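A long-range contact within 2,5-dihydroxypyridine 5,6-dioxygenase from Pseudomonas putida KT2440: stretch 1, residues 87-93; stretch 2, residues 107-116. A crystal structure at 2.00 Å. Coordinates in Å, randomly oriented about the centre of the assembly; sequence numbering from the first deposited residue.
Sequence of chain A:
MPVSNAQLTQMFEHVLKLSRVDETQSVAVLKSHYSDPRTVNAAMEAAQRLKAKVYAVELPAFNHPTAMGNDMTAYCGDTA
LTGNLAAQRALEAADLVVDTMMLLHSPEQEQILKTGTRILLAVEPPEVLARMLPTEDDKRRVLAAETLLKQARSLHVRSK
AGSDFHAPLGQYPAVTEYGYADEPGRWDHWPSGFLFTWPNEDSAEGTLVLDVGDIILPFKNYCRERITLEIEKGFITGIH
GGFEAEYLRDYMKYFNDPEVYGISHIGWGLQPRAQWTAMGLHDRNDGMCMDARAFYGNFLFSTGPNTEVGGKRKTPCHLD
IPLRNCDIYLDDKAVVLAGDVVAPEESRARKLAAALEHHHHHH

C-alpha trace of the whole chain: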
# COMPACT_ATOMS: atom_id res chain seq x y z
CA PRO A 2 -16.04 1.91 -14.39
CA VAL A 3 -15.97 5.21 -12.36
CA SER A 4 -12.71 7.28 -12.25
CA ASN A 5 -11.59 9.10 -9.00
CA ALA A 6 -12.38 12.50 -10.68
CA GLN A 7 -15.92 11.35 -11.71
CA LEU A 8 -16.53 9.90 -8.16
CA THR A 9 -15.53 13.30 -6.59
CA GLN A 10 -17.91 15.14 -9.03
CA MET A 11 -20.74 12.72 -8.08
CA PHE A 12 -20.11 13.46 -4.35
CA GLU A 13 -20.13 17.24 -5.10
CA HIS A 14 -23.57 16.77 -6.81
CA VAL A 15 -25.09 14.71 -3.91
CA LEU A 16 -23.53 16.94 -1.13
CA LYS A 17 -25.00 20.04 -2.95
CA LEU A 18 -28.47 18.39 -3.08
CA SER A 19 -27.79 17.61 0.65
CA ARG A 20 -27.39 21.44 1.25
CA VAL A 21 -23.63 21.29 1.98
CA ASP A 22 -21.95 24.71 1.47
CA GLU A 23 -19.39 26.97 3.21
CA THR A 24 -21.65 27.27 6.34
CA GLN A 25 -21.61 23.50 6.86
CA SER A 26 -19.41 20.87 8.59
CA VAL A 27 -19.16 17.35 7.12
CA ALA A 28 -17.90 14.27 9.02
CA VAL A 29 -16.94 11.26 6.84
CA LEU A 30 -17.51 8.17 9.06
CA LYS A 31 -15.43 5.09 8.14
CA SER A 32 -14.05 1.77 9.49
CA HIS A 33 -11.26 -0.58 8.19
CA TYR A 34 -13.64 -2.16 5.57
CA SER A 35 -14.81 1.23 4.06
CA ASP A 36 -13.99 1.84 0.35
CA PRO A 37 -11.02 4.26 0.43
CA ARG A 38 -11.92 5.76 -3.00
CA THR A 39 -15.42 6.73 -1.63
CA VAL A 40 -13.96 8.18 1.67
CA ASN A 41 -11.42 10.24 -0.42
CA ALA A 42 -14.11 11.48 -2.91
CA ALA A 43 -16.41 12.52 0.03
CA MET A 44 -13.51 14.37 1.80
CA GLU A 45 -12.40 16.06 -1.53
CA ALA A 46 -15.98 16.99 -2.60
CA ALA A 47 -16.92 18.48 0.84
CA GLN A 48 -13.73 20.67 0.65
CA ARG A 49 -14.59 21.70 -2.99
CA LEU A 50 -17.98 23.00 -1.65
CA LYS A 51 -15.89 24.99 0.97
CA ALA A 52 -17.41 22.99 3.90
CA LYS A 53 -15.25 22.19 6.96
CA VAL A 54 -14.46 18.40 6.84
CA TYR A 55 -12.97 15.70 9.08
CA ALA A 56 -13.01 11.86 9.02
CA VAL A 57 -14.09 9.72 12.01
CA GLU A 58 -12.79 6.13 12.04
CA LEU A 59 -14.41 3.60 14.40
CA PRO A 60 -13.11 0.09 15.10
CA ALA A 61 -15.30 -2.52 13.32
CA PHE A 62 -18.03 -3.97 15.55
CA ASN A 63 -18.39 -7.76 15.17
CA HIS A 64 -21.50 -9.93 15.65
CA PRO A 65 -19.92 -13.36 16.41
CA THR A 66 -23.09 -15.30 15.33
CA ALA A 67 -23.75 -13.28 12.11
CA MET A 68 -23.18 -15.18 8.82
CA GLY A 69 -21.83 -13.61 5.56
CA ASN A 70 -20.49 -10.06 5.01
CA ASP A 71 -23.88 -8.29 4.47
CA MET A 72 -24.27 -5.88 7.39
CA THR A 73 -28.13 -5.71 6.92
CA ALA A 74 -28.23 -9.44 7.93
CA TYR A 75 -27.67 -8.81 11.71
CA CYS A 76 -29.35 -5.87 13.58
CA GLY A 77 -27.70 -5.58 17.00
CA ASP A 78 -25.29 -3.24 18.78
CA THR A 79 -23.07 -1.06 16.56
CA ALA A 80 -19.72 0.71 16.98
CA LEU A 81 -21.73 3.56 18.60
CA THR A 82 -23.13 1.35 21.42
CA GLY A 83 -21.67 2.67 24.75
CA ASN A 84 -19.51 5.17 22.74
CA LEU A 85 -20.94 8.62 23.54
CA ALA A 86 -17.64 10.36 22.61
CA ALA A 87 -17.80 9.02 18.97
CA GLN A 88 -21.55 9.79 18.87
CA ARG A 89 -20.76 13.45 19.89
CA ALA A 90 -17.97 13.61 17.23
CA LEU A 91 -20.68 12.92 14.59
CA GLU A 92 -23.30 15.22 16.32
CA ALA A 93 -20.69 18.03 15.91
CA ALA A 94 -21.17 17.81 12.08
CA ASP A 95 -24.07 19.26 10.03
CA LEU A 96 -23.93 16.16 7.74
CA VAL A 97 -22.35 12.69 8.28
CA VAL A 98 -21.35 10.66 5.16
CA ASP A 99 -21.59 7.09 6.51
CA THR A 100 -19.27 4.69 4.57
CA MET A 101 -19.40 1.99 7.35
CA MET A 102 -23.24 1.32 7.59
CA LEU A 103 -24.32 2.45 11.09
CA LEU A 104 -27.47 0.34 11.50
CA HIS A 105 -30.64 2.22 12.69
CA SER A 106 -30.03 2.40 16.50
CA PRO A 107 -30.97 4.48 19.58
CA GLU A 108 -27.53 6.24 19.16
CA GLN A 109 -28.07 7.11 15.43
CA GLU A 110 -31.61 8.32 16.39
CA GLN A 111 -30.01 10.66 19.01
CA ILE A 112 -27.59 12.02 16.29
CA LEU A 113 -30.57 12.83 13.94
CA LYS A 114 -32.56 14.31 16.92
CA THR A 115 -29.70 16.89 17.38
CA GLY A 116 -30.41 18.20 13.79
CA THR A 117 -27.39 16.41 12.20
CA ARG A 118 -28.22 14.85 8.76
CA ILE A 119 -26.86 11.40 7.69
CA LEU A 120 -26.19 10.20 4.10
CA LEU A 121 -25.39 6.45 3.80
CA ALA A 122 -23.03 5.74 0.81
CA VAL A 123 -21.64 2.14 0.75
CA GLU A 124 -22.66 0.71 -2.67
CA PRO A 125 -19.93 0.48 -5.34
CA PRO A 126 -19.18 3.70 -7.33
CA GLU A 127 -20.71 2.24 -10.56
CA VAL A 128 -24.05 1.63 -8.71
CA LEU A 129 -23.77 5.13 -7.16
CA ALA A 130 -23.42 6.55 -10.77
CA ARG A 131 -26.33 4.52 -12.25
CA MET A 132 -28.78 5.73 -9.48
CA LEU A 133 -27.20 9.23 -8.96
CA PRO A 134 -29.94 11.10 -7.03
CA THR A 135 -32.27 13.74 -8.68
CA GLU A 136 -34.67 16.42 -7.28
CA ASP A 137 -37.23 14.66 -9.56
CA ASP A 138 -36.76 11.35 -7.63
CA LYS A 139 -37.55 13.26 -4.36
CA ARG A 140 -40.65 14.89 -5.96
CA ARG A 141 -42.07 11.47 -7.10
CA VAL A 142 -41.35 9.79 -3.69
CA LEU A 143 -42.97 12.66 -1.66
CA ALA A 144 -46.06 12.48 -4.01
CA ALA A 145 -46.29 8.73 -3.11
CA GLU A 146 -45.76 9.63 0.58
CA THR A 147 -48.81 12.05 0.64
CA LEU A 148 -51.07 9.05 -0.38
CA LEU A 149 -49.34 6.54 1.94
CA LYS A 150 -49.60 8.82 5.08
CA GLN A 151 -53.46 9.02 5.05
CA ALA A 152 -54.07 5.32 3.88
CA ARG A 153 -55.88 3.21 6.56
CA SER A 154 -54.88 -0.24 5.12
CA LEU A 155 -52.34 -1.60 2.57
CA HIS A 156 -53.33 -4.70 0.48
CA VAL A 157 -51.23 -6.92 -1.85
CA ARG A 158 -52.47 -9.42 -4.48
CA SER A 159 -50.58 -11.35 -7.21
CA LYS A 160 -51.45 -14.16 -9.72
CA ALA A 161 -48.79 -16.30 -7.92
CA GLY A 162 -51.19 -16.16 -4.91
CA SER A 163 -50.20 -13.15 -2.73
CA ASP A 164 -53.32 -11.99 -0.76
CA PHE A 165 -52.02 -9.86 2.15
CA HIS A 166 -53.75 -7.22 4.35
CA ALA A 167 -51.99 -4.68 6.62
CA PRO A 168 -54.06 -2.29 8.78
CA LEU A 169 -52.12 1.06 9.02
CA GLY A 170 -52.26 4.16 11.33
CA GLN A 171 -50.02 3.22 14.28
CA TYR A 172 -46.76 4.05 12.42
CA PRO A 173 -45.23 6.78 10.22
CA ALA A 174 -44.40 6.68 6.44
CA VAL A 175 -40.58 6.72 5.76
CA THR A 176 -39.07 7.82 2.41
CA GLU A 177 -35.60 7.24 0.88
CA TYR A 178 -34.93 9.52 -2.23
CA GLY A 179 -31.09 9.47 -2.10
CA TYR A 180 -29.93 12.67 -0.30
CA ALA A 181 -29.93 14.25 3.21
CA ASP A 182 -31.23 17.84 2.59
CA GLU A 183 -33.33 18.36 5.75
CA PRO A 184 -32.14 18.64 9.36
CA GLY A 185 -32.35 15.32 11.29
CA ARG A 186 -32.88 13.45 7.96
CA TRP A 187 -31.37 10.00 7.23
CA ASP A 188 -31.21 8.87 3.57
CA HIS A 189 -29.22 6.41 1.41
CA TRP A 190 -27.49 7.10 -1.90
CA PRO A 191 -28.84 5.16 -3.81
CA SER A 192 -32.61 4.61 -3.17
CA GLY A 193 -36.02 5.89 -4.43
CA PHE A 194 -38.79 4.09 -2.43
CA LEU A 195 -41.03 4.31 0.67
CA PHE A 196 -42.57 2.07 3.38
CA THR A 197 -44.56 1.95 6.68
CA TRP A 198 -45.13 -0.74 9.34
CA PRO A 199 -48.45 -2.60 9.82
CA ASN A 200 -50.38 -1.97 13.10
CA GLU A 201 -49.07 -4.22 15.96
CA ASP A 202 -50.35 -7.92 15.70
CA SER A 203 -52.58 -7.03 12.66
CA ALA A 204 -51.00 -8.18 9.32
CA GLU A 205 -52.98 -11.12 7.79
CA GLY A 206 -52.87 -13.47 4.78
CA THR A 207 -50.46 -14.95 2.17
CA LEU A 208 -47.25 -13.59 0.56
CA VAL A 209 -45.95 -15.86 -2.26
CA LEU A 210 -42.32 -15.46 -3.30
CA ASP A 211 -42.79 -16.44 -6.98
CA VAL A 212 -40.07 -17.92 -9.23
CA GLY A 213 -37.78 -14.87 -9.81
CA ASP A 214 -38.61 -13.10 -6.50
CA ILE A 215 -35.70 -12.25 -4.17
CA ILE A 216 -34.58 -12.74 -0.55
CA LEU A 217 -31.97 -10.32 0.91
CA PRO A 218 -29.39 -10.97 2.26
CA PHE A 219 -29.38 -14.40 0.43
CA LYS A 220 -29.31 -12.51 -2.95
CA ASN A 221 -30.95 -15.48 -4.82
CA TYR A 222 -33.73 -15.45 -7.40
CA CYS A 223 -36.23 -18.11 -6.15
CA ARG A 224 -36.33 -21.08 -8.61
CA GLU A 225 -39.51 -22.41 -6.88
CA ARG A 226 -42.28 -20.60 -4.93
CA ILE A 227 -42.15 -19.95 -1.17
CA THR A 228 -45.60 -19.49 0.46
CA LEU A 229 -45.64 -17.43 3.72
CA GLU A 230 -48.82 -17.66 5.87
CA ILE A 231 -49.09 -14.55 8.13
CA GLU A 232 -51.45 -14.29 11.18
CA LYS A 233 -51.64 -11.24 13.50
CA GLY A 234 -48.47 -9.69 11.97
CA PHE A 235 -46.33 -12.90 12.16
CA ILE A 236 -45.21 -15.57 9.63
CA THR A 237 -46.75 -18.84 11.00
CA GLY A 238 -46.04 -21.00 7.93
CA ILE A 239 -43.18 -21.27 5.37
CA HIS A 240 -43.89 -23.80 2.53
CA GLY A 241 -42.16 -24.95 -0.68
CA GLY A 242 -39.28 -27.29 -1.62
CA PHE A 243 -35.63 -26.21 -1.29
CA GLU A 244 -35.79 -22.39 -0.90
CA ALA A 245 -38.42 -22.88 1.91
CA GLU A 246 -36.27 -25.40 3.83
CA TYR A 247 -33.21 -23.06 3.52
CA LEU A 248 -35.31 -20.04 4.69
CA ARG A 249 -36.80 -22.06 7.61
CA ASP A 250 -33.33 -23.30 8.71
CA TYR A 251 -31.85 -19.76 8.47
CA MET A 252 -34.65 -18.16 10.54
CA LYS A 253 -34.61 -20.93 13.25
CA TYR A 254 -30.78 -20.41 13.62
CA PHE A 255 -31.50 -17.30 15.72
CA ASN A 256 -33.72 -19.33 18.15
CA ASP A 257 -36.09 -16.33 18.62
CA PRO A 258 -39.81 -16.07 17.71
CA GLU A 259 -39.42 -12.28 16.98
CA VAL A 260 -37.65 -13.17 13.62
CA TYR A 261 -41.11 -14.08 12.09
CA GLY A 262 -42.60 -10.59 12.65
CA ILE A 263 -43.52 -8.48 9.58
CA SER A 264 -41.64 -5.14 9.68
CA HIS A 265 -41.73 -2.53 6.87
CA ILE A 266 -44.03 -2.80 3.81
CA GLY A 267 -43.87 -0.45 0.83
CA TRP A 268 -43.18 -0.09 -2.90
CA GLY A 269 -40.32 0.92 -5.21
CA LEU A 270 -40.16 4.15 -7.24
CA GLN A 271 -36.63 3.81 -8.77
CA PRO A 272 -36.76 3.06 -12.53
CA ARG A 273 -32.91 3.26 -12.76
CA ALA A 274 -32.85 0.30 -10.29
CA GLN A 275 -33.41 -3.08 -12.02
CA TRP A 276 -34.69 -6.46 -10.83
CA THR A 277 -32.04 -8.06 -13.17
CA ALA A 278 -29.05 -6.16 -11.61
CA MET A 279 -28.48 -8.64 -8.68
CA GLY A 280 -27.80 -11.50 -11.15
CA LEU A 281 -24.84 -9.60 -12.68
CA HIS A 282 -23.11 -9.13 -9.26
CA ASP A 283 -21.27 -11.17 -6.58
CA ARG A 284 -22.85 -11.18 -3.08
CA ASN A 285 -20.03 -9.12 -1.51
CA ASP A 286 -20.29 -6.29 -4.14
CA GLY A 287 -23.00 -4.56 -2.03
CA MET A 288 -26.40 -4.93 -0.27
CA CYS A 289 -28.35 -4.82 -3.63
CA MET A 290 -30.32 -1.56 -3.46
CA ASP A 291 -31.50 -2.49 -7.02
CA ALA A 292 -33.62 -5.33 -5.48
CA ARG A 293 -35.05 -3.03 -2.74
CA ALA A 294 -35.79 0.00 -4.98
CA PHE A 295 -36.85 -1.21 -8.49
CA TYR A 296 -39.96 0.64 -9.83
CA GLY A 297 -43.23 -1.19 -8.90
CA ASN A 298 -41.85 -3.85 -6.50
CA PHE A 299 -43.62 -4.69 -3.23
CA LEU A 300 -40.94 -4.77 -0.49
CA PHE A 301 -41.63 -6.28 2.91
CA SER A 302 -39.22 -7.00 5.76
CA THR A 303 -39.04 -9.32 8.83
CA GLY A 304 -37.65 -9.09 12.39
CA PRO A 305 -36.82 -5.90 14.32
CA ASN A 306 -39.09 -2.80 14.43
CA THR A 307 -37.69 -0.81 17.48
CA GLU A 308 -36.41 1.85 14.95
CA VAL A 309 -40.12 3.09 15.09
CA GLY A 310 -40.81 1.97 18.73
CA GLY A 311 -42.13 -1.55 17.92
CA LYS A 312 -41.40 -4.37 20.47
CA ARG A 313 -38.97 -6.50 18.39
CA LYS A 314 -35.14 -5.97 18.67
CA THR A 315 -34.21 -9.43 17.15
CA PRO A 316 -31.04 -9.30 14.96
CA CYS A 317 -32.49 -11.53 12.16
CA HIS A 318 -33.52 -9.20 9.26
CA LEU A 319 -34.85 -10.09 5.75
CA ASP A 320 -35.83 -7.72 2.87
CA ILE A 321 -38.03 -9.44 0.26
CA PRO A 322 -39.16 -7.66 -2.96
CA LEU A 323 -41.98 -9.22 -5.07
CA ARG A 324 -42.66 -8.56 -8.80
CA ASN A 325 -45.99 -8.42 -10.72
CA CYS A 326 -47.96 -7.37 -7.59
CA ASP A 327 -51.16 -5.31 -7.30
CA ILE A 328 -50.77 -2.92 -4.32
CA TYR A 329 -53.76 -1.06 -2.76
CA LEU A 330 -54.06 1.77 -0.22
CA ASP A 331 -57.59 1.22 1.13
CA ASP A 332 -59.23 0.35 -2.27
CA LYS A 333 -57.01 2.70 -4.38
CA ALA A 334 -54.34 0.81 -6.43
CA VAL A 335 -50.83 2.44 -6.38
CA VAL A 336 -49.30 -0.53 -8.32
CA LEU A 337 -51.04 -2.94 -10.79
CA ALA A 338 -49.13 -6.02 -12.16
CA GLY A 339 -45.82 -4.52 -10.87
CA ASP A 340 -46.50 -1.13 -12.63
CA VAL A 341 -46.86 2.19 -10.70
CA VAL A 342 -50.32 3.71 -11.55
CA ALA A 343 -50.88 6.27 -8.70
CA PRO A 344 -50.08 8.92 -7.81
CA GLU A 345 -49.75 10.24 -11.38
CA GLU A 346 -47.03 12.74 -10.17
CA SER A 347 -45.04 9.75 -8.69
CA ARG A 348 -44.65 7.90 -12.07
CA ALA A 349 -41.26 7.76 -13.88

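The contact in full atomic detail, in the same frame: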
# COMPACT_ATOMS: atom_id res chain seq x y z
N ALA A 87 -17.66 9.22 20.44
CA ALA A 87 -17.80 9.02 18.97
C ALA A 87 -19.15 9.55 18.49
O ALA A 87 -19.22 10.26 17.46
CB ALA A 87 -17.65 7.56 18.64
N GLN A 88 -20.22 9.26 19.23
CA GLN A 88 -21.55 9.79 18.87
C GLN A 88 -21.45 11.32 18.82
O GLN A 88 -21.97 11.92 17.83
CB GLN A 88 -22.60 9.25 19.83
CG GLN A 88 -24.01 9.66 19.46
CD GLN A 88 -25.00 9.27 20.54
OE1 GLN A 88 -24.95 8.17 21.08
NE2 GLN A 88 -25.87 10.20 20.87
N ARG A 89 -20.84 11.96 19.83
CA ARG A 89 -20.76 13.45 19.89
C ARG A 89 -19.87 13.98 18.76
O ARG A 89 -20.02 15.14 18.36
CB ARG A 89 -20.22 13.94 21.25
CG ARG A 89 -21.12 13.66 22.45
CD ARG A 89 -22.17 14.73 22.53
NE ARG A 89 -23.20 14.60 23.55
CZ ARG A 89 -23.06 14.92 24.83
NH1 ARG A 89 -21.90 15.31 25.32
NH2 ARG A 89 -24.08 14.80 25.64
N ALA A 90 -18.89 13.19 18.31
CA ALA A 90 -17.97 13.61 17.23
C ALA A 90 -18.75 13.71 15.93
O ALA A 90 -18.48 14.61 15.11
CB ALA A 90 -16.80 12.65 17.14
N LEU A 91 -19.78 12.88 15.77
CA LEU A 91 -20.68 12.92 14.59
C LEU A 91 -21.75 14.01 14.78
O LEU A 91 -22.03 14.71 13.80
CB LEU A 91 -21.30 11.54 14.42
CG LEU A 91 -20.29 10.42 14.17
CD1 LEU A 91 -20.99 9.08 14.09
CD2 LEU A 91 -19.50 10.66 12.89
N GLU A 92 -22.31 14.15 15.98
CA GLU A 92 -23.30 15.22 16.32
C GLU A 92 -22.73 16.62 16.07
O GLU A 92 -23.51 17.54 15.79
CB GLU A 92 -23.74 15.09 17.78
CG GLU A 92 -24.64 13.91 17.97
CD GLU A 92 -25.10 13.71 19.40
OE1 GLU A 92 -24.70 14.46 20.29
OE2 GLU A 92 -25.88 12.79 19.59
N ALA A 93 -21.41 16.76 16.19
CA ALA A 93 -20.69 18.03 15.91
C ALA A 93 -20.92 18.47 14.47
O ALA A 93 -20.93 19.67 14.24
CB ALA A 93 -19.21 17.89 16.20
N PRO A 107 -30.67 3.36 18.69
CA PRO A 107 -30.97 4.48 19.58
C PRO A 107 -29.92 5.59 19.40
O PRO A 107 -30.30 6.76 19.41
CB PRO A 107 -30.99 3.89 21.00
CG PRO A 107 -30.49 2.45 20.86
CD PRO A 107 -30.66 2.07 19.39
N GLU A 108 -28.65 5.24 19.18
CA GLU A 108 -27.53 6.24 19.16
C GLU A 108 -27.60 7.07 17.87
O GLU A 108 -27.42 8.30 17.95
CB GLU A 108 -26.18 5.56 19.31
CG GLU A 108 -25.99 4.87 20.66
CD GLU A 108 -26.68 3.52 20.79
OE1 GLU A 108 -27.35 3.10 19.84
OE2 GLU A 108 -26.51 2.89 21.83
N GLN A 109 -27.85 6.44 16.74
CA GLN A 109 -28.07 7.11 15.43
C GLN A 109 -29.30 8.02 15.53
O GLN A 109 -29.26 9.12 14.96
CB GLN A 109 -28.22 6.10 14.29
CG GLN A 109 -28.68 6.76 13.01
CD GLN A 109 -28.57 5.94 11.75
OE1 GLN A 109 -27.48 5.69 11.23
NE2 GLN A 109 -29.73 5.58 11.19
N GLU A 110 -30.36 7.55 16.18
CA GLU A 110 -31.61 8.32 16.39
C GLU A 110 -31.29 9.60 17.16
O GLU A 110 -31.78 10.66 16.77
CB GLU A 110 -32.62 7.44 17.13
CG GLU A 110 -33.95 8.12 17.31
CD GLU A 110 -34.78 8.21 16.03
OE1 GLU A 110 -35.99 8.48 16.16
OE2 GLU A 110 -34.22 7.98 14.92
N GLN A 111 -30.46 9.50 18.19
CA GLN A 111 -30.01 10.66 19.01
C GLN A 111 -29.20 11.63 18.14
O GLN A 111 -29.43 12.85 18.25
CB GLN A 111 -29.25 10.15 20.22
CG GLN A 111 -30.18 9.65 21.32
CD GLN A 111 -29.41 8.80 22.30
OE1 GLN A 111 -28.23 9.01 22.53
NE2 GLN A 111 -30.08 7.81 22.88
N ILE A 112 -28.33 11.14 17.25
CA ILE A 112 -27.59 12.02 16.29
C ILE A 112 -28.61 12.82 15.47
O ILE A 112 -28.48 14.03 15.42
CB ILE A 112 -26.59 11.25 15.39
CG1 ILE A 112 -25.55 10.51 16.23
CG2 ILE A 112 -25.94 12.21 14.40
CD1 ILE A 112 -24.69 9.55 15.44
N LEU A 113 -29.56 12.17 14.82
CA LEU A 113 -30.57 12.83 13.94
C LEU A 113 -31.43 13.84 14.73
O LEU A 113 -31.73 14.96 14.22
CB LEU A 113 -31.43 11.72 13.32
CG LEU A 113 -30.69 10.74 12.39
CD1 LEU A 113 -31.63 9.66 11.89
CD2 LEU A 113 -30.06 11.48 11.22
N LYS A 114 -31.80 13.47 15.95
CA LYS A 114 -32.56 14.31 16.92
C LYS A 114 -31.77 15.61 17.20
O LYS A 114 -32.41 16.62 17.43
CB LYS A 114 -32.81 13.49 18.19
CG LYS A 114 -33.92 13.99 19.09
CD LYS A 114 -33.92 13.36 20.46
CE LYS A 114 -34.93 13.99 21.40
NZ LYS A 114 -34.31 14.31 22.71
N THR A 115 -30.44 15.62 17.17
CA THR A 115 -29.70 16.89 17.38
C THR A 115 -29.89 17.83 16.19
O THR A 115 -29.49 18.97 16.34
CB THR A 115 -28.18 16.75 17.58
OG1 THR A 115 -27.60 16.33 16.34
CG2 THR A 115 -27.78 15.83 18.71
N GLY A 116 -30.39 17.39 15.03
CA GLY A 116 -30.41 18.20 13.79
C GLY A 116 -29.40 17.75 12.74
O GLY A 116 -29.59 18.06 11.53
O HOH W 1 -26.16 7.77 23.36

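The helical parts of the two stretches of 2,5-dihydroxypyridine 5,6-dioxygenase run in the same general direction, their axes 30° apart and 9.6 Å at closest approach. The backbones come nearest where Glu92 CA lies 5.4 Å from Ile112 CA, and together the two stretches bury 336 Å². The contact is carried by Gln88, Leu91 and Glu92 in stretch 1 and by Glu108, Gln111, Ile112 and Thr115, spaced three, one and three residues apart, in stretch 2. Pro107 opens stretch 2 without touching its partner. The end of Glu108 leads away, while its CB and CG lie 3.4 and 3.5 Å from Gln88 OE1. Gln109 and Glu110 take no part. Gln111 points toward stretch 1 and makes the one direct hydrogen bond between the stretches: Gln88 NE2 donates to Gln111 OE1 over 3.1 Å, with an N-H...O angle of 156°. Gln88, extended with chi1 and chi2 both t, reaches across the gap, and its NE2 also donates to Glu92 OE2 at 2.9 Å, almost linearly, so one amide group serves two acceptors. The O of water 1 lies 2.6 Å from both Gln88 OE1 and Gln111 OE1 and bridges the two amides. Ile112 supplies the apolar part: its CG1 packs 3.7 Å from Gln88 CG, using the aliphatic portion of a polar side chain, and its CD1 lies 4.0 Å from Leu91 CD1. Leu113 faces away, and Lys114 makes no contact. Thr115 points back toward stretch 1, its methyl CG2 3.5 Å from Glu92 CD, while its OG1 donates to Ile112 O at 2.6 Å. The same Glu92 carboxylate forms a salt bridge within its own helix, Arg89 NE to Glu92 OE1 at 3.6 Å. Gly116 then leaves helical geometry with phi 108°, where a CB would jam against the carbonyl O of Thr115.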